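Local coordinates for protein cytochrome c-552 Ks_3358 (Candidatus Kuenenia stuttgartiensis, PDB 5MXZ) that binds a covalently attached heme c and, as a small class I-type cytochrome c, probably carries electrons in anammox metabolism, at residues A[48-53]-A[71-76]. The protein carries 1 engineered substitution. Residues are numbered along the deposited sequence; the frame is centred on the assembly and turned at random.
Sequences RIIEQI and EEVKAL. With ZN (zinc ion), chain H; HEC (heme c), chain B; EDO (1,2-ethanediol), chain P.
Val-73 meets Ile-53 tip to tip, its CG1 lying 3.7 Å from Ile-53 CB and also close to CD1 of the same isoleucine. Its other branch, CG2, comes up to Ile-53 CG2, so the valine fork holds the isoleucine through both methyls. With CG1 anti to the backbone N (chi1 174°), that methyl is the one that meets both isoleucines, leaving CG2 to touch Ile-53 alone. One turn earlier on helix 46-55, Ile-50 slants across the same valine and lays its CG2 3.8 Å from Val-73 CG1, at the less buried margin of the contact. Leu-76 closes on Ile-53 beside the heme, its CB 4.0 Å from Ile-53 CD1.

These apolar contacts continue directly onto the porphyrin. Ile-53 CG1 packs 3.6 Å from the heme methyl CMB, and Leu-76 CD1 approaches heme CBB, so both residues join the helix contact to the heme edge. Farther round helix 46-55, away from helix 70-75, Gln-52 rests its CG 3.4 Å from C2A of the heme. The Arg-48 guanidinium is gripped along its edge: NH1 gives one hydrogen bond to propionate O2A of the heme and a nearly straight one (174°) to a lone pair of Gln-52 OE1, while NH2 forms a salt bridge to Glu-51 OE2. That carboxylate oxygen also binds a zinc ion, at 2.5 Å. Gln-52 is fixed at its other end by a hydrogen bond from NE2 to Thr-57 OG1, which is also hydrogen-bonded to the heme.

The contact thus joins helix 46-55 to helix 70-75 within the all-alpha cytochrome c fold, where Ile-53 and Leu-76 help line the heme pocket. Leu-8 and Phe-9 of helix 5-12 touch Leu-76, and Val-77 of helix 77-80 touches both Ile-49 and Ile-50.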
loop_
_atom_site.group_PDB
_atom_site.type_symbol
_atom_site.label_atom_id
_atom_site.label_comp_id
_atom_site.label_asym_id
_atom_site.label_seq_id
_atom_site.Cartn_x
_atom_site.Cartn_y
_atom_site.Cartn_z
ATOM N N ARG A 48 10.994 -1.362 1.393
ATOM C CA ARG A 48 10.465 -0.060 0.955
ATOM C C ARG A 48 8.947 0.002 1.126
ATOM O O ARG A 48 8.420 0.999 1.635
ATOM C CB ARG A 48 10.886 0.249 -0.499
ATOM C CG ARG A 48 10.281 1.503 -1.135
ATOM C CD ARG A 48 10.983 2.812 -0.750
ATOM N NE ARG A 48 10.666 3.268 0.607
ATOM C CZ ARG A 48 9.579 3.962 0.964
ATOM N NH1 ARG A 48 8.650 4.303 0.079
ATOM N NH2 ARG A 48 9.410 4.304 2.230
ATOM N N ILE A 49 8.262 -1.066 0.718
ATOM C CA ILE A 49 6.811 -1.193 0.887
ATOM C C ILE A 49 6.428 -1.116 2.377
ATOM O O ILE A 49 5.552 -0.327 2.748
ATOM C CB ILE A 49 6.252 -2.474 0.198
ATOM C CG1 ILE A 49 6.422 -2.385 -1.336
ATOM C CG2 ILE A 49 4.783 -2.706 0.560
ATOM C CD1 ILE A 49 6.305 -3.703 -2.088
ATOM N N ILE A 50 7.116 -1.901 3.208
ATOM C CA ILE A 50 6.888 -1.941 4.661
ATOM C C ILE A 50 7.138 -0.569 5.301
ATOM O O ILE A 50 6.296 -0.084 6.073
ATOM C CB ILE A 50 7.705 -3.081 5.342
ATOM C CG1 ILE A 50 7.133 -4.448 4.935
ATOM C CG2 ILE A 50 7.699 -2.954 6.867
ATOM C CD1 ILE A 50 8.131 -5.594 4.960
ATOM N N GLU A 51 8.263 0.059 4.955
ATOM C CA GLU A 51 8.587 1.394 5.469
ATOM C C GLU A 51 7.507 2.412 5.099
ATOM O O GLU A 51 7.100 3.217 5.944
ATOM C CB GLU A 51 9.962 1.878 4.995
ATOM C CG GLU A 51 10.420 3.135 5.731
ATOM C CD GLU A 51 11.704 3.744 5.199
ATOM O OE1 GLU A 51 12.572 4.093 6.028
ATOM O OE2 GLU A 51 11.838 3.906 3.966
ATOM N N GLN A 52 7.039 2.345 3.851
ATOM C CA GLN A 52 5.993 3.246 3.368
ATOM C C GLN A 52 4.692 3.104 4.151
ATOM O O GLN A 52 4.096 4.114 4.524
ATOM C CB GLN A 52 5.751 3.075 1.871
ATOM C CG GLN A 52 4.750 4.079 1.302
ATOM C CD GLN A 52 5.259 5.511 1.315
ATOM O OE1 GLN A 52 6.449 5.768 1.083
ATOM N NE2 GLN A 52 4.361 6.454 1.587
ATOM N N ILE A 53 4.263 1.864 4.404
ATOM C CA ILE A 53 3.059 1.611 5.214
ATOM C C ILE A 53 3.288 2.135 6.642
ATOM O O ILE A 53 2.438 2.841 7.187
ATOM C CB ILE A 53 2.649 0.114 5.225
ATOM C CG1 ILE A 53 2.446 -0.393 3.791
ATOM C CG2 ILE A 53 1.386 -0.115 6.066
ATOM C CD1 ILE A 53 2.515 -1.900 3.629
ATOM N N GLU A 71 3.339 -7.605 11.750
ATOM C CA GLU A 71 2.737 -8.771 11.080
ATOM C C GLU A 71 1.648 -8.347 10.095
ATOM O O GLU A 71 1.570 -8.862 8.978
ATOM C CB GLU A 71 2.151 -9.758 12.100
ATOM C CG GLU A 71 3.165 -10.381 13.056
ATOM C CD GLU A 71 3.376 -9.600 14.347
ATOM O OE1 GLU A 71 3.655 -10.255 15.366
ATOM O OE2 GLU A 71 3.281 -8.347 14.379
ATOM N N GLU A 72 0.813 -7.399 10.518
ATOM C CA GLU A 72 -0.257 -6.888 9.675
ATOM C C GLU A 72 0.293 -6.116 8.468
ATOM O O GLU A 72 -0.192 -6.301 7.351
ATOM C CB GLU A 72 -1.230 -6.043 10.495
ATOM C CG GLU A 72 -2.117 -6.885 11.396
ATOM C CD GLU A 72 -3.038 -6.054 12.264
ATOM O OE1 GLU A 72 -2.618 -4.982 12.754
ATOM O OE2 GLU A 72 -4.186 -6.494 12.465
ATOM N N VAL A 73 1.317 -5.291 8.700
ATOM C CA VAL A 73 2.018 -4.564 7.625
ATOM C C VAL A 73 2.673 -5.545 6.634
ATOM O O VAL A 73 2.565 -5.361 5.422
ATOM C CB VAL A 73 3.038 -3.537 8.187
ATOM C CG1 VAL A 73 3.859 -2.893 7.076
ATOM C CG2 VAL A 73 2.319 -2.458 8.991
ATOM N N LYS A 74 3.321 -6.590 7.153
ATOM C CA LYS A 74 3.930 -7.621 6.302
ATOM C C LYS A 74 2.880 -8.353 5.445
ATOM O O LYS A 74 3.118 -8.615 4.265
ATOM C CB LYS A 74 4.761 -8.613 7.127
ATOM C CG LYS A 74 5.505 -9.634 6.271
ATOM C CD LYS A 74 6.583 -10.368 7.034
ATOM C CE LYS A 74 7.199 -11.441 6.155
ATOM N NZ LYS A 74 8.451 -11.970 6.754
ATOM N N ALA A 75 1.721 -8.644 6.039
ATOM C CA ALA A 75 0.596 -9.282 5.332
ATOM C C ALA A 75 0.072 -8.473 4.134
ATOM O O ALA A 75 -0.528 -9.037 3.211
ATOM C CB ALA A 75 -0.535 -9.577 6.301
ATOM N N LEU A 76 0.300 -7.160 4.162
ATOM C CA LEU A 76 -0.090 -6.268 3.061
ATOM C C LEU A 76 0.840 -6.339 1.847
ATOM O O LEU A 76 0.446 -5.943 0.746
ATOM C CB LEU A 76 -0.214 -4.818 3.559
ATOM C CG LEU A 76 -1.464 -4.463 4.374
ATOM C CD1 LEU A 76 -1.217 -3.198 5.176
ATOM C CD2 LEU A 76 -2.701 -4.308 3.495
HETATM ZN ZN ZN H . 14.174 4.831 3.556
HETATM FE FE HEC B . -0.232 4.558 0.152
HETATM C CHA HEC B . 2.551 5.553 -1.606
HETATM C CHB HEC B . 0.885 1.308 0.149
HETATM C CHC HEC B . -2.720 3.747 2.399
HETATM C CHD HEC B . -1.750 7.548 -0.514
HETATM N NA HEC B . 1.467 3.594 -0.586
HETATM C C1A HEC B . 2.449 4.118 -1.332
HETATM C C2A HEC B . 3.505 3.172 -1.749
HETATM C C3A HEC B . 3.020 1.891 -1.221
HETATM C C4A HEC B . 1.756 2.282 -0.540
HETATM C CMA HEC B . 3.666 0.529 -1.335
HETATM C CAA HEC B . 4.719 3.496 -2.578
HETATM C CBA HEC B . 6.073 3.459 -1.920
HETATM C CGA HEC B . 7.094 3.587 -3.035
HETATM O O1A HEC B . 6.733 3.750 -4.222
HETATM O O2A HEC B . 8.289 3.526 -2.723
HETATM N NB HEC B . -0.812 2.810 1.143
HETATM C C1B HEC B . -0.272 1.572 1.013
HETATM C C2B HEC B . -0.904 0.498 1.832
HETATM C C3B HEC B . -1.969 1.267 2.490
HETATM C C4B HEC B . -1.840 2.646 1.990
HETATM C CMB HEC B . -0.553 -0.964 1.927
HETATM C CAB HEC B . -2.960 0.791 3.468
HETATM C CBB HEC B . -2.414 0.388 4.821
HETATM N NC HEC B . -1.956 5.505 0.858
HETATM C C1C HEC B . -2.890 5.031 1.708
HETATM C C2C HEC B . -4.048 5.937 1.965
HETATM C C3C HEC B . -3.718 7.070 1.088
HETATM C C4C HEC B . -2.444 6.688 0.443
HETATM C CMC HEC B . -5.231 5.725 2.875
HETATM C CAC HEC B . -4.517 8.312 0.851
HETATM C CBC HEC B . -4.805 9.232 2.011
HETATM N ND HEC B . 0.332 6.282 -0.864
HETATM C C1D HEC B . -0.389 7.406 -1.045
HETATM C C2D HEC B . 0.289 8.475 -1.811
HETATM C C3D HEC B . 1.582 7.864 -2.145
HETATM C C4D HEC B . 1.473 6.531 -1.519
HETATM C CMD HEC B . -0.226 9.842 -2.179
HETATM C CAD HEC B . 2.755 8.440 -2.888
HETATM C CBD HEC B . 3.740 8.862 -1.786
HETATM C CGD HEC B . 5.148 8.301 -1.924
HETATM O O1D HEC B . 6.045 8.760 -1.178
HETATM O O2D HEC B . 5.406 7.403 -2.761
HETATM C C1 EDO P . -4.334 -3.779 15.455
HETATM O O1 EDO P . -4.148 -4.789 16.451
HETATM C C2 EDO P . -5.732 -3.916 14.869
HETATM O O2 EDO P . -5.664 -4.737 13.697
#